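Local coordinates for penicillin-binding protein 1A (PDB 5CXW) that builds and cross-links cell-wall peptidoglycan, here as its penicillin-sensitive transpeptidase domain acylated by penicillin V, at residues 97-102 with 212-217; 64-69 with 315-320; 288-293 with 306-311; 187-192 with 205-210. All blocks are in the same frame, centred on the assembly; numbering follows the deposited sequence.

Contact 1 (97-102 with 212-217); sequences SSFKVF and IDMASA. With 35P ((2R,4S)-5,5-dimethyl-2-{(1R)-2-oxo-1-[(phenoxyacetyl)amino]ethyl}-1,3-thiazolidine-4-carboxylic acid), chain C.
Met214 reaches from helix 211-222 to Phe99 and Phe102, on the 3-10 turn 97-99 and the helix that follows it. Its SD lies 4.1 Å from Phe102 CE2, at the edge of that ring and near its plane. The same sulfur stands 4.2 Å from Phe99 CD1, in an oblique approach. Both are Met-aromatic contacts. The Met214 side chain is bent at chi2, and the chi3 turn (-73°) puts CE 3.3 Å from Ser98 OG. Ser98 OG is hydrogen-bonded to Thr95 O. The other apolar contact is Ala217 CB against Phe102 CZ, at 3.6 Å. Phe102 CD2 lies over the centre of the Phe99 ring. The polar chemistry is on Ser97, away from helix 211-222. Its OG is bonded covalently to C6 of the opened penicillin V, and Ser97 N donates to ligand O17 at 2.7 Å. Lys100 NZ makes a weak bond to Ser97 OG and also bonds Ser150 OG and Asn152 OD1. Ser97 and Lys100 fit the SxxK motif of penicillin-binding proteins, with the nucleophilic serine at a helix start.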
loop_
_atom_site.group_PDB
_atom_site.type_symbol
_atom_site.label_atom_id
_atom_site.label_comp_id
_atom_site.label_asym_id
_atom_site.label_seq_id
_atom_site.Cartn_x
_atom_site.Cartn_y
_atom_site.Cartn_z
ATOM N N SER A 97 10.145 -0.144 -2.821
ATOM C CA SER A 97 10.123 1.311 -2.737
ATOM C C SER A 97 8.776 1.885 -2.357
ATOM O O SER A 97 8.711 3.088 -2.070
ATOM C CB SER A 97 10.529 1.921 -4.046
ATOM O OG SER A 97 11.900 1.599 -4.356
ATOM N N SER A 98 7.717 1.080 -2.307
ATOM C CA SER A 98 6.435 1.611 -1.869
ATOM C C SER A 98 6.498 2.001 -0.394
ATOM O O SER A 98 5.657 2.776 0.088
ATOM C CB SER A 98 5.287 0.658 -2.167
ATOM O OG SER A 98 5.375 -0.565 -1.473
ATOM N N PHE A 99 7.511 1.486 0.324
ATOM C CA PHE A 99 7.647 1.786 1.730
ATOM C C PHE A 99 8.326 3.154 1.956
ATOM O O PHE A 99 8.278 3.693 3.104
ATOM C CB PHE A 99 8.456 0.706 2.440
ATOM C CG PHE A 99 7.887 0.354 3.788
ATOM C CD1 PHE A 99 6.705 -0.334 3.855
ATOM C CD2 PHE A 99 8.499 0.732 4.961
ATOM C CE1 PHE A 99 6.128 -0.633 5.044
ATOM C CE2 PHE A 99 7.922 0.389 6.181
ATOM C CZ PHE A 99 6.741 -0.273 6.216
ATOM N N LYS A 100 8.905 3.765 0.899
ATOM C CA LYS A 100 9.598 5.024 1.067
ATOM C C LYS A 100 8.704 6.139 1.618
ATOM O O LYS A 100 9.206 7.103 2.227
ATOM C CB LYS A 100 10.214 5.533 -0.267
ATOM C CG LYS A 100 11.390 4.708 -0.728
ATOM C CD LYS A 100 11.935 5.127 -2.071
ATOM C CE LYS A 100 13.043 4.182 -2.434
ATOM N NZ LYS A 100 13.465 4.427 -3.769
ATOM N N VAL A 101 7.414 6.071 1.308
ATOM C CA VAL A 101 6.469 7.111 1.733
ATOM C C VAL A 101 6.488 7.237 3.229
ATOM O O VAL A 101 6.256 8.318 3.760
ATOM C CB VAL A 101 5.017 6.927 1.197
ATOM C CG1 VAL A 101 5.024 6.807 -0.291
ATOM C CG2 VAL A 101 4.304 5.774 1.890
ATOM N N PHE A 102 6.795 6.147 3.952
ATOM C CA PHE A 102 6.813 6.247 5.424
ATOM C C PHE A 102 8.052 6.945 5.935
ATOM O O PHE A 102 7.995 7.590 6.992
ATOM C CB PHE A 102 6.602 4.850 6.065
ATOM C CG PHE A 102 5.357 4.224 5.572
ATOM C CD1 PHE A 102 4.134 4.877 5.740
ATOM C CD2 PHE A 102 5.365 3.044 4.877
ATOM C CE1 PHE A 102 2.959 4.347 5.225
ATOM C CE2 PHE A 102 4.176 2.509 4.365
ATOM C CZ PHE A 102 2.972 3.171 4.526
ATOM N N ILE A 212 -3.124 -5.644 2.394
ATOM C CA ILE A 212 -4.125 -4.883 3.136
ATOM C C ILE A 212 -3.538 -3.784 4.006
ATOM O O ILE A 212 -4.116 -2.698 4.071
ATOM C CB ILE A 212 -5.121 -5.779 3.941
ATOM C CG1 ILE A 212 -6.200 -4.930 4.625
ATOM C CG2 ILE A 212 -4.397 -6.698 4.945
ATOM C CD1 ILE A 212 -7.486 -5.750 4.839
ATOM N N ASP A 213 -2.373 -4.017 4.616
ATOM C CA ASP A 213 -1.702 -3.003 5.437
ATOM C C ASP A 213 -1.341 -1.798 4.570
ATOM O O ASP A 213 -1.515 -0.681 4.973
ATOM C CB ASP A 213 -0.375 -3.539 6.029
ATOM C CG ASP A 213 -0.586 -4.605 7.115
ATOM O OD1 ASP A 213 -1.372 -4.347 8.053
ATOM O OD2 ASP A 213 0.114 -5.648 7.075
ATOM N N MET A 214 -0.821 -2.052 3.381
ATOM C CA MET A 214 -0.405 -0.942 2.498
ATOM C C MET A 214 -1.636 -0.091 2.047
ATOM O O MET A 214 -1.592 1.135 2.076
ATOM C CB MET A 214 0.365 -1.445 1.278
ATOM C CG MET A 214 1.734 -2.020 1.610
ATOM S SD MET A 214 2.859 -0.824 2.363
ATOM C CE MET A 214 3.227 0.178 0.950
ATOM N N ALA A 215 -2.742 -0.762 1.699
ATOM C CA ALA A 215 -3.929 -0.045 1.310
ATOM C C ALA A 215 -4.441 0.808 2.460
ATOM O O ALA A 215 -4.830 1.995 2.276
ATOM C CB ALA A 215 -5.014 -0.994 0.833
ATOM N N SER A 216 -4.408 0.227 3.656
ATOM C CA SER A 216 -4.888 0.928 4.856
ATOM C C SER A 216 -4.005 2.109 5.199
ATOM O O SER A 216 -4.506 3.221 5.511
ATOM C CB SER A 216 -4.950 -0.066 6.012
ATOM O OG SER A 216 -5.266 0.566 7.246
ATOM N N ALA A 217 -2.682 1.926 5.216
ATOM C CA ALA A 217 -1.780 3.017 5.539
ATOM C C ALA A 217 -1.873 4.183 4.542
ATOM O O ALA A 217 -1.841 5.363 4.932
ATOM C CB ALA A 217 -0.320 2.511 5.680
HETATM C C24 35P C . 18.241 -4.232 -7.666
HETATM C C23 35P C . 18.732 -5.351 -8.333
HETATM C C22 35P C . 17.874 -6.172 -9.030
HETATM C C21 35P C . 16.516 -5.900 -9.094
HETATM C C20 35P C . 16.006 -4.795 -8.447
HETATM C C19 35P C . 16.881 -3.941 -7.732
HETATM O O1 35P C . 16.449 -2.814 -7.078
HETATM C C2 35P C . 15.130 -2.339 -7.329
HETATM C C3 35P C . 14.994 -0.958 -6.749
HETATM O O18 35P C . 15.980 -0.246 -6.624
HETATM N N4 35P C . 13.753 -0.619 -6.436
HETATM C C5 35P C . 13.431 0.705 -5.925
HETATM C C6 35P C . 12.182 0.584 -5.152
HETATM O O17 35P C . 11.352 -0.341 -5.264
HETATM C C8 35P C . 13.209 1.810 -7.048
HETATM N N7 35P C . 11.779 1.797 -7.170
HETATM S S11 35P C . 13.795 1.532 -8.632
HETATM C C10 35P C . 12.282 1.302 -9.437
HETATM C C12 35P C . 12.352 0.106 -10.387
HETATM C C15 35P C . 11.843 2.486 -10.256
HETATM C C9 35P C . 11.316 1.004 -8.285
HETATM C C13 35P C . 9.847 1.227 -8.468
HETATM O O14 35P C . 9.387 2.331 -8.042
HETATM O O16 35P C . 9.186 0.296 -8.976
#

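Contact 2 (64-69 with 315-320); sequences VVSIDP and LSTAVW
Strands 60-67 and 315-323 are antiparallel neighbours in the five-stranded sheet of the transpeptidase domain, where Val64 to Ile67 pair with Val319 to Ser316. Val65 and Ala318 form a hydrogen-bonded pair, with Ala318 N to Val65 O at 2.9 Å. Ile67 and Ser316 form the next such pair, with Ile67 N to Ser316 O at 2.8 Å. At the non-hydrogen-bonded pair between them, the side-chain hydroxyls meet: Ser66 OG and Thr317 OG1 are hydrogen-bonded at 2.8 Å. Thr317 OG1 is anti to the carbonyl carbon (chi1 -60°); this leaves CG2 anti to the backbone N, 3.7 Å from Val64 CG1. Leu315 CD1 lies 4.0 Å from Ser66 CB. Beyond the paired residues, Pro69 CD packs 3.4 Å from Leu315 N. The face with Val64, Ser66, Thr317 and Val319 is covered by helix 343-356. The other face, with Val65, Ile67, Ser316 and Ala318, meets helix 211-222, where Ser316 OG bonds Ala215 O. A central antiparallel sheet between helices is characteristic of the penicillin-binding protein and serine beta-lactamase fold.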
loop_
_atom_site.group_PDB
_atom_site.type_symbol
_atom_site.label_atom_id
_atom_site.label_comp_id
_atom_site.label_asym_id
_atom_site.label_seq_id
_atom_site.Cartn_x
_atom_site.Cartn_y
_atom_site.Cartn_z
ATOM N N VAL A 64 -5.090 -7.503 -4.630
ATOM C CA VAL A 64 -5.612 -6.137 -4.706
ATOM C C VAL A 64 -6.496 -5.879 -3.496
ATOM O O VAL A 64 -7.381 -6.675 -3.176
ATOM C CB VAL A 64 -6.499 -5.940 -5.941
ATOM C CG1 VAL A 64 -6.940 -4.491 -6.080
ATOM C CG2 VAL A 64 -5.796 -6.372 -7.223
ATOM N N VAL A 65 -6.252 -4.797 -2.788
ATOM C CA VAL A 65 -7.138 -4.353 -1.709
ATOM C C VAL A 65 -7.442 -2.873 -1.874
ATOM O O VAL A 65 -6.516 -2.074 -2.074
ATOM C CB VAL A 65 -6.497 -4.590 -0.333
ATOM C CG1 VAL A 65 -7.474 -4.153 0.776
ATOM C CG2 VAL A 65 -6.156 -6.047 -0.177
ATOM N N SER A 66 -8.745 -2.519 -1.848
ATOM C CA SER A 66 -9.172 -1.162 -1.935
ATOM C C SER A 66 -9.937 -0.807 -0.663
ATOM O O SER A 66 -10.891 -1.574 -0.280
ATOM C CB SER A 66 -10.117 -0.980 -3.117
ATOM O OG SER A 66 -9.479 -1.292 -4.359
ATOM N N ILE A 67 -9.555 0.306 -0.044
ATOM C CA ILE A 67 -10.154 0.777 1.199
ATOM C C ILE A 67 -10.684 2.205 1.054
ATOM O O ILE A 67 -10.052 3.069 0.409
ATOM C CB ILE A 67 -9.095 0.716 2.309
ATOM C CG1 ILE A 67 -8.908 -0.776 2.699
ATOM C CG2 ILE A 67 -9.529 1.484 3.558
ATOM C CD1 ILE A 67 -7.761 -1.051 3.601
ATOM N N ASP A 68 -11.865 2.439 1.621
ATOM C CA ASP A 68 -12.467 3.755 1.731
ATOM C C ASP A 68 -11.767 4.582 2.827
ATOM O O ASP A 68 -11.885 4.270 4.012
ATOM C CB ASP A 68 -13.945 3.587 2.044
ATOM C CG ASP A 68 -14.714 4.894 2.048
ATOM O OD1 ASP A 68 -14.105 5.982 2.037
ATOM O OD2 ASP A 68 -15.978 4.764 2.063
ATOM N N PRO A 69 -11.009 5.642 2.456
ATOM C CA PRO A 69 -10.355 6.427 3.481
ATOM C C PRO A 69 -11.273 7.130 4.477
ATOM O O PRO A 69 -10.829 7.560 5.570
ATOM C CB PRO A 69 -9.551 7.481 2.652
ATOM C CG PRO A 69 -9.354 6.820 1.307
ATOM C CD PRO A 69 -10.717 6.187 1.116
ATOM N N LEU A 315 -10.730 6.564 -2.232
ATOM C CA LEU A 315 -10.361 5.179 -2.430
ATOM C C LEU A 315 -8.864 5.006 -2.462
ATOM O O LEU A 315 -8.163 5.721 -3.149
ATOM C CB LEU A 315 -10.990 4.567 -3.688
ATOM C CG LEU A 315 -11.036 3.040 -3.675
ATOM C CD1 LEU A 315 -12.010 2.507 -2.623
ATOM C CD2 LEU A 315 -11.518 2.619 -5.060
ATOM N N SER A 316 -8.383 4.068 -1.639
ATOM C CA SER A 316 -6.965 3.707 -1.604
ATOM C C SER A 316 -6.793 2.287 -1.996
ATOM O O SER A 316 -7.398 1.391 -1.391
ATOM C CB SER A 316 -6.406 3.884 -0.174
ATOM O OG SER A 316 -5.038 3.420 -0.148
ATOM N N THR A 317 -5.995 2.048 -3.035
ATOM C CA THR A 317 -5.837 0.706 -3.576
ATOM C C THR A 317 -4.341 0.312 -3.632
ATOM O O THR A 317 -3.487 1.067 -4.136
ATOM C CB THR A 317 -6.459 0.578 -4.981
ATOM O OG1 THR A 317 -7.870 0.878 -4.914
ATOM C CG2 THR A 317 -6.285 -0.861 -5.527
ATOM N N ALA A 318 -4.051 -0.873 -3.088
ATOM C CA ALA A 318 -2.751 -1.471 -3.155
ATOM C C ALA A 318 -2.811 -2.715 -4.075
ATOM O O ALA A 318 -3.716 -3.527 -3.979
ATOM C CB ALA A 318 -2.301 -1.922 -1.768
ATOM N N VAL A 319 -1.796 -2.849 -4.923
ATOM C CA VAL A 319 -1.662 -3.999 -5.808
ATOM C C VAL A 319 -0.246 -4.522 -5.710
ATOM O O VAL A 319 0.727 -3.788 -5.862
ATOM C CB VAL A 319 -1.878 -3.631 -7.272
ATOM C CG1 VAL A 319 -1.734 -4.852 -8.175
ATOM C CG2 VAL A 319 -3.274 -2.944 -7.478
ATOM N N TRP A 320 -0.192 -5.848 -5.563
ATOM C CA TRP A 320 1.040 -6.645 -5.608
ATOM C C TRP A 320 0.908 -7.671 -6.731
ATOM O O TRP A 320 -0.156 -8.223 -6.951
ATOM C CB TRP A 320 1.247 -7.343 -4.275
ATOM C CG TRP A 320 2.290 -8.455 -4.290
ATOM C CD1 TRP A 320 3.641 -8.311 -4.057
ATOM C CD2 TRP A 320 2.075 -9.853 -4.509
ATOM N NE1 TRP A 320 4.260 -9.540 -4.110
ATOM C CE2 TRP A 320 3.327 -10.498 -4.414
ATOM C CE3 TRP A 320 0.945 -10.635 -4.772
ATOM C CZ2 TRP A 320 3.464 -11.892 -4.515
ATOM C CZ3 TRP A 320 1.086 -11.991 -4.905
ATOM C CH2 TRP A 320 2.355 -12.620 -4.770
#

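Contact 3 (288-293 with 306-311); sequences SAAKTG and AWMVGY. With 35P ((2R,4S)-5,5-dimethyl-2-{(1R)-2-oxo-1-[(phenoxyacetyl)amino]ethyl}-1,3-thiazolidine-4-carboxylic acid), chain C.
The Tyr311 ring carries the methyl of Ala289 over one face, in a CH-pi contact. Ala289 CB sits 3.5 Å above the ring plane, offset toward the rim. Tyr311 OH bonds Thr267 OG1 of helix 260-270. At the edge of the Trp307 ring, near its plane, lies Gly293 O, which accepts from Trp307 N at 2.8 Å. The indole NE1 bonds Gln94 O, and the ring meets Trp320 edge-to-face. These residues belong to a beta hairpin of strands 289-296 and 303-312, whose first strand carries the Lys-Thr-Gly motif of penicillin-binding proteins. Three hydrogen-bonded pairs hold it: Ala289 with Tyr311, Lys291 with Val309, and Gly293 with Trp307. Between the first two, Gly310, without a side chain, lets its CA come 3.8 Å from Ala290 CA. Met308 bends at chi2 (54°), and its SD meets Thr292 CG2 at 3.7 Å. Thr292 OG1 donates to carboxylate O14 of the ligand; the modelled 2.5 Å is very short and its exact length is doubtful. Lys291 NZ bonds Thr292 O at 2.8 Å and also Ser150 OG.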
loop_
_atom_site.group_PDB
_atom_site.type_symbol
_atom_site.label_atom_id
_atom_site.label_comp_id
_atom_site.label_asym_id
_atom_site.label_seq_id
_atom_site.Cartn_x
_atom_site.Cartn_y
_atom_site.Cartn_z
ATOM N N SER A 288 -4.521 11.644 -8.722
ATOM C CA SER A 288 -4.258 10.559 -7.805
ATOM C C SER A 288 -2.902 10.792 -7.143
ATOM O O SER A 288 -2.176 11.669 -7.549
ATOM C CB SER A 288 -4.188 9.205 -8.554
ATOM O OG SER A 288 -3.116 9.173 -9.468
ATOM N N ALA A 289 -2.598 9.974 -6.134
ATOM C CA ALA A 289 -1.335 10.012 -5.430
ATOM C C ALA A 289 -0.889 8.580 -5.337
ATOM O O ALA A 289 -1.645 7.736 -4.814
ATOM C CB ALA A 289 -1.563 10.622 -4.030
ATOM N N ALA A 290 0.305 8.237 -5.810
ATOM C CA ALA A 290 0.706 6.854 -5.931
ATOM C C ALA A 290 2.179 6.628 -5.733
ATOM O O ALA A 290 2.993 7.606 -5.791
ATOM C CB ALA A 290 0.254 6.338 -7.309
ATOM N N LYS A 291 2.552 5.376 -5.526
ATOM C CA LYS A 291 3.966 5.012 -5.420
ATOM C C LYS A 291 4.134 3.559 -5.867
ATOM O O LYS A 291 3.438 2.693 -5.400
ATOM C CB LYS A 291 4.513 5.219 -4.004
ATOM C CG LYS A 291 6.018 4.937 -3.911
ATOM C CD LYS A 291 6.882 6.017 -4.585
ATOM C CE LYS A 291 8.361 5.601 -4.648
ATOM N NZ LYS A 291 8.612 4.613 -5.704
ATOM N N THR A 292 5.098 3.350 -6.753
ATOM C CA THR A 292 5.460 2.031 -7.212
ATOM C C THR A 292 6.525 1.410 -6.298
ATOM O O THR A 292 7.266 2.117 -5.563
ATOM C CB THR A 292 6.078 2.080 -8.607
ATOM O OG1 THR A 292 7.110 3.062 -8.622
ATOM C CG2 THR A 292 4.989 2.349 -9.682
ATOM N N GLY A 293 6.669 0.098 -6.400
ATOM C CA GLY A 293 7.793 -0.612 -5.793
ATOM C C GLY A 293 8.214 -1.803 -6.616
ATOM O O GLY A 293 7.364 -2.423 -7.223
ATOM N N ALA A 306 6.404 -6.841 -7.351
ATOM C CA ALA A 306 6.110 -5.595 -8.026
ATOM C C ALA A 306 4.858 -5.008 -7.455
ATOM O O ALA A 306 3.875 -5.712 -7.293
ATOM C CB ALA A 306 6.004 -5.840 -9.504
ATOM N N TRP A 307 4.876 -3.722 -7.126
ATOM C CA TRP A 307 3.797 -3.060 -6.456
ATOM C C TRP A 307 3.347 -1.737 -7.099
ATOM O O TRP A 307 4.186 -0.952 -7.587
ATOM C CB TRP A 307 4.235 -2.647 -5.050
ATOM C CG TRP A 307 4.469 -3.734 -4.059
ATOM C CD1 TRP A 307 5.573 -4.559 -3.965
ATOM C CD2 TRP A 307 3.551 -4.148 -3.047
ATOM N NE1 TRP A 307 5.387 -5.450 -2.897
ATOM C CE2 TRP A 307 4.185 -5.181 -2.296
ATOM C CE3 TRP A 307 2.275 -3.701 -2.646
ATOM C CZ2 TRP A 307 3.590 -5.773 -1.213
ATOM C CZ3 TRP A 307 1.664 -4.296 -1.529
ATOM C CH2 TRP A 307 2.325 -5.340 -0.831
ATOM N N MET A 308 2.064 -1.428 -6.987
ATOM C CA MET A 308 1.575 -0.076 -7.163
ATOM C C MET A 308 0.549 0.167 -6.087
ATOM O O MET A 308 -0.444 -0.607 -5.972
ATOM C CB MET A 308 0.944 0.151 -8.539
ATOM C CG MET A 308 0.343 1.544 -8.773
ATOM S SD MET A 308 1.539 2.862 -8.426
ATOM C CE MET A 308 1.471 3.861 -9.932
ATOM N N VAL A 309 0.762 1.227 -5.292
ATOM C CA VAL A 309 -0.174 1.638 -4.254
ATOM C C VAL A 309 -0.537 3.097 -4.436
ATOM O O VAL A 309 0.307 3.932 -4.609
ATOM C CB VAL A 309 0.412 1.386 -2.850
ATOM C CG1 VAL A 309 -0.671 1.532 -1.791
ATOM C CG2 VAL A 309 1.048 0.051 -2.748
ATOM N N GLY A 310 -1.824 3.421 -4.495
ATOM C CA GLY A 310 -2.182 4.807 -4.647
ATOM C C GLY A 310 -3.661 5.043 -4.435
ATOM O O GLY A 310 -4.465 4.098 -4.370
ATOM N N TYR A 311 -3.982 6.319 -4.310
ATOM C CA TYR A 311 -5.277 6.764 -3.824
ATOM C C TYR A 311 -5.805 8.038 -4.426
ATOM O O TYR A 311 -5.067 8.834 -5.015
ATOM C CB TYR A 311 -5.192 6.928 -2.279
ATOM C CG TYR A 311 -4.172 7.914 -1.752
ATOM C CD1 TYR A 311 -4.426 9.290 -1.616
ATOM C CD2 TYR A 311 -2.902 7.460 -1.369
ATOM C CE1 TYR A 311 -3.447 10.160 -1.076
ATOM C CE2 TYR A 311 -1.969 8.314 -0.863
ATOM C CZ TYR A 311 -2.240 9.654 -0.692
ATOM O OH TYR A 311 -1.259 10.466 -0.147
HETATM C C24 35P C . 18.241 -4.232 -7.666
HETATM C C23 35P C . 18.732 -5.351 -8.333
HETATM C C22 35P C . 17.874 -6.172 -9.030
HETATM C C21 35P C . 16.516 -5.900 -9.094
HETATM C C20 35P C . 16.006 -4.795 -8.447
HETATM C C19 35P C . 16.881 -3.941 -7.732
HETATM O O1 35P C . 16.449 -2.814 -7.078
HETATM C C2 35P C . 15.130 -2.339 -7.329
HETATM C C3 35P C . 14.994 -0.958 -6.749
HETATM O O18 35P C . 15.980 -0.246 -6.624
HETATM N N4 35P C . 13.753 -0.619 -6.436
HETATM C C5 35P C . 13.431 0.705 -5.925
HETATM C C6 35P C . 12.182 0.584 -5.152
HETATM O O17 35P C . 11.352 -0.341 -5.264
HETATM C C8 35P C . 13.209 1.810 -7.048
HETATM N N7 35P C . 11.779 1.797 -7.170
HETATM S S11 35P C . 13.795 1.532 -8.632
HETATM C C10 35P C . 12.282 1.302 -9.437
HETATM C C12 35P C . 12.352 0.106 -10.387
HETATM C C15 35P C . 11.843 2.486 -10.256
HETATM C C9 35P C . 11.316 1.004 -8.285
HETATM C C13 35P C . 9.847 1.227 -8.468
HETATM O O14 35P C . 9.387 2.331 -8.042
HETATM O O16 35P C . 9.186 0.296 -8.976
#

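Contact 4 (187-192 with 205-210); sequences HTLSED and GQYQTR. With PEG (di(hydroxyethyl)ether), chain D.
Tyr207 OH makes a short hydrogen bond of 2.6 Å to Glu191 OE1, weak in its geometry, and is also bonded to Asn199 N. The carboxylate and ring planes are 73° apart, and the two side chains cross at about a right angle. Glu191 CG is anti to the backbone N (chi1 -172°), and the bend at chi2 (54°) turns CD toward the tyrosine. Leu189 CA lies over one face of the Tyr207 ring, offset toward the rim, in a CH-pi contact 4.2 Å from the ring centroid. Leu189 CD2 touches Tyr207 CB at 3.7 Å, and the Leu189 side chain also packs on helix 165-176. Segment 187-192 is a loop after helix 165-176. Segment 205-210 contains strand 208-209, short and weakly bonded, which pairs with strand 93-94 shortly before the acylated Ser97 and leads into helix 211-222. A water accepts from Leu189 N and lies 2.9 Å from Gln208 O, bridging the backbones. Gln208 NE2 donates to O4 of a diethylene glycol molecule, probably from the crystallisation liquor, at 3.0 Å.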
loop_
_atom_site.group_PDB
_atom_site.type_symbol
_atom_site.label_atom_id
_atom_site.label_comp_id
_atom_site.label_asym_id
_atom_site.label_seq_id
_atom_site.Cartn_x
_atom_site.Cartn_y
_atom_site.Cartn_z
ATOM N N HIS A 187 5.978 -9.351 15.521
ATOM C CA HIS A 187 6.407 -7.971 15.636
ATOM C C HIS A 187 6.921 -7.452 14.288
ATOM O O HIS A 187 8.021 -7.768 13.883
ATOM C CB HIS A 187 7.513 -7.869 16.650
ATOM C CG HIS A 187 7.094 -8.337 18.020
ATOM N ND1 HIS A 187 6.546 -7.493 18.961
ATOM C CD2 HIS A 187 7.127 -9.561 18.584
ATOM C CE1 HIS A 187 6.280 -8.179 20.062
ATOM N NE2 HIS A 187 6.598 -9.444 19.843
ATOM N N THR A 188 6.093 -6.724 13.592
ATOM C CA THR A 188 6.478 -6.251 12.247
ATOM C C THR A 188 7.537 -5.147 12.309
ATOM O O THR A 188 7.598 -4.362 13.282
ATOM C CB THR A 188 5.290 -5.736 11.452
ATOM O OG1 THR A 188 4.649 -4.657 12.181
ATOM C CG2 THR A 188 4.279 -6.884 11.174
ATOM N N LEU A 189 8.319 -5.058 11.242
ATOM C CA LEU A 189 9.317 -3.996 11.083
ATOM C C LEU A 189 10.357 -4.012 12.248
ATOM O O LEU A 189 10.762 -2.973 12.753
ATOM C CB LEU A 189 8.659 -2.617 10.970
ATOM C CG LEU A 189 7.428 -2.501 10.085
ATOM C CD1 LEU A 189 6.965 -1.075 10.024
ATOM C CD2 LEU A 189 7.766 -2.987 8.699
ATOM N N SER A 190 10.764 -5.223 12.611
ATOM C CA SER A 190 11.629 -5.504 13.763
ATOM C C SER A 190 12.660 -6.537 13.307
ATOM O O SER A 190 12.309 -7.670 12.959
ATOM C CB SER A 190 10.779 -6.060 14.921
ATOM O OG SER A 190 11.584 -6.430 16.019
ATOM N N GLU A 191 13.937 -6.188 13.365
ATOM C CA GLU A 191 14.960 -7.095 12.875
ATOM C C GLU A 191 15.007 -8.374 13.683
ATOM O O GLU A 191 15.017 -9.490 13.101
ATOM C CB GLU A 191 16.329 -6.420 12.811
ATOM C CG GLU A 191 17.394 -7.294 12.109
ATOM C CD GLU A 191 17.035 -7.824 10.678
ATOM O OE1 GLU A 191 16.136 -7.303 9.957
ATOM O OE2 GLU A 191 17.676 -8.842 10.283
ATOM N N ASP A 192 14.963 -8.237 15.014
ATOM C CA ASP A 192 15.033 -9.404 15.904
ATOM C C ASP A 192 13.724 -10.163 15.991
ATOM O O ASP A 192 13.682 -11.241 16.603
ATOM C CB ASP A 192 15.593 -9.052 17.323
ATOM C CG ASP A 192 14.686 -8.084 18.176
ATOM O OD1 ASP A 192 13.511 -7.782 17.853
ATOM O OD2 ASP A 192 15.184 -7.596 19.225
ATOM N N GLY A 205 11.807 -1.232 1.844
ATOM C CA GLY A 205 10.725 -2.157 1.904
ATOM C C GLY A 205 11.125 -3.598 2.056
ATOM O O GLY A 205 10.459 -4.461 1.484
ATOM N N GLN A 206 12.202 -3.872 2.792
ATOM C CA GLN A 206 12.735 -5.208 2.915
ATOM C C GLN A 206 11.983 -6.079 3.949
ATOM O O GLN A 206 12.093 -7.294 3.880
ATOM C CB GLN A 206 14.250 -5.186 3.168
ATOM C CG GLN A 206 15.046 -4.377 2.121
ATOM C CD GLN A 206 15.742 -5.220 1.043
ATOM O OE1 GLN A 206 15.267 -6.293 0.641
ATOM N NE2 GLN A 206 16.906 -4.716 0.551
ATOM N N TYR A 207 11.201 -5.470 4.843
ATOM C CA TYR A 207 10.393 -6.190 5.783
ATOM C C TYR A 207 9.106 -6.650 5.167
ATOM O O TYR A 207 8.652 -6.112 4.191
ATOM C CB TYR A 207 10.141 -5.352 7.077
ATOM C CG TYR A 207 11.365 -5.252 7.898
ATOM C CD1 TYR A 207 11.692 -6.207 8.833
ATOM C CD2 TYR A 207 12.231 -4.206 7.730
ATOM C CE1 TYR A 207 12.873 -6.169 9.517
ATOM C CE2 TYR A 207 13.435 -4.157 8.409
ATOM C CZ TYR A 207 13.734 -5.129 9.346
ATOM O OH TYR A 207 14.923 -5.033 10.015
ATOM N N GLN A 208 8.490 -7.685 5.770
ATOM C CA GLN A 208 7.221 -8.194 5.300
ATOM C C GLN A 208 6.081 -7.371 5.783
ATOM O O GLN A 208 5.988 -7.046 6.972
ATOM C CB GLN A 208 7.026 -9.632 5.775
ATOM C CG GLN A 208 7.962 -10.599 5.107
ATOM C CD GLN A 208 7.631 -12.044 5.473
ATOM O OE1 GLN A 208 6.674 -12.339 6.217
ATOM N NE2 GLN A 208 8.403 -12.948 4.932
ATOM N N THR A 209 5.184 -7.025 4.854
ATOM C CA THR A 209 3.977 -6.299 5.114
ATOM C C THR A 209 2.874 -6.916 4.236
ATOM O O THR A 209 3.154 -7.547 3.207
ATOM C CB THR A 209 4.212 -4.837 4.669
ATOM O OG1 THR A 209 5.274 -4.305 5.457
ATOM C CG2 THR A 209 2.991 -3.880 4.821
ATOM N N ARG A 210 1.613 -6.739 4.618
ATOM C CA ARG A 210 0.523 -7.307 3.779
ATOM C C ARG A 210 -0.008 -6.220 2.844
ATOM O O ARG A 210 0.036 -5.023 3.144
ATOM C CB ARG A 210 -0.622 -7.772 4.657
ATOM C CG ARG A 210 -0.244 -8.788 5.738
ATOM C CD ARG A 210 -1.420 -9.093 6.677
ATOM N NE ARG A 210 -1.674 -7.931 7.539
ATOM C CZ ARG A 210 -2.721 -7.769 8.347
ATOM N NH1 ARG A 210 -3.620 -8.719 8.490
ATOM N NH2 ARG A 210 -2.791 -6.664 9.100
HETATM O O2 PEG D . 11.831 -12.359 0.530
HETATM C C3 PEG D . 11.282 -13.111 1.603
HETATM C C4 PEG D . 10.184 -12.295 2.224
HETATM O O4 PEG D . 10.699 -11.724 3.410
HETATM O O HOH W 1 7.757 -7.069 9.208
#

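Overall arrangement
All four contacts lie in the transpeptidase domain. Contacts 2 and 3 share the five-stranded sheet, with centres about 10 Å apart. They join through strands 303-312 and 315-323, which follow each other in the chain. Contact 1 sits beside this sheet, centre to centre about 10 Å from contact 2 and 9 Å from contact 3. Its helix 211-222 packs on strand 60-67, and contacts 1 and 3 reach the bound penicillin. The centre of contact 4 is about 12 Å from that of contact 1. Its strand 208-209 runs into helix 211-222. Along the chain, contact 2 spans all the others, contact 1 spans contact 4, and contact 3 follows both. The acylated serine thus lies between helices and the sheet edge.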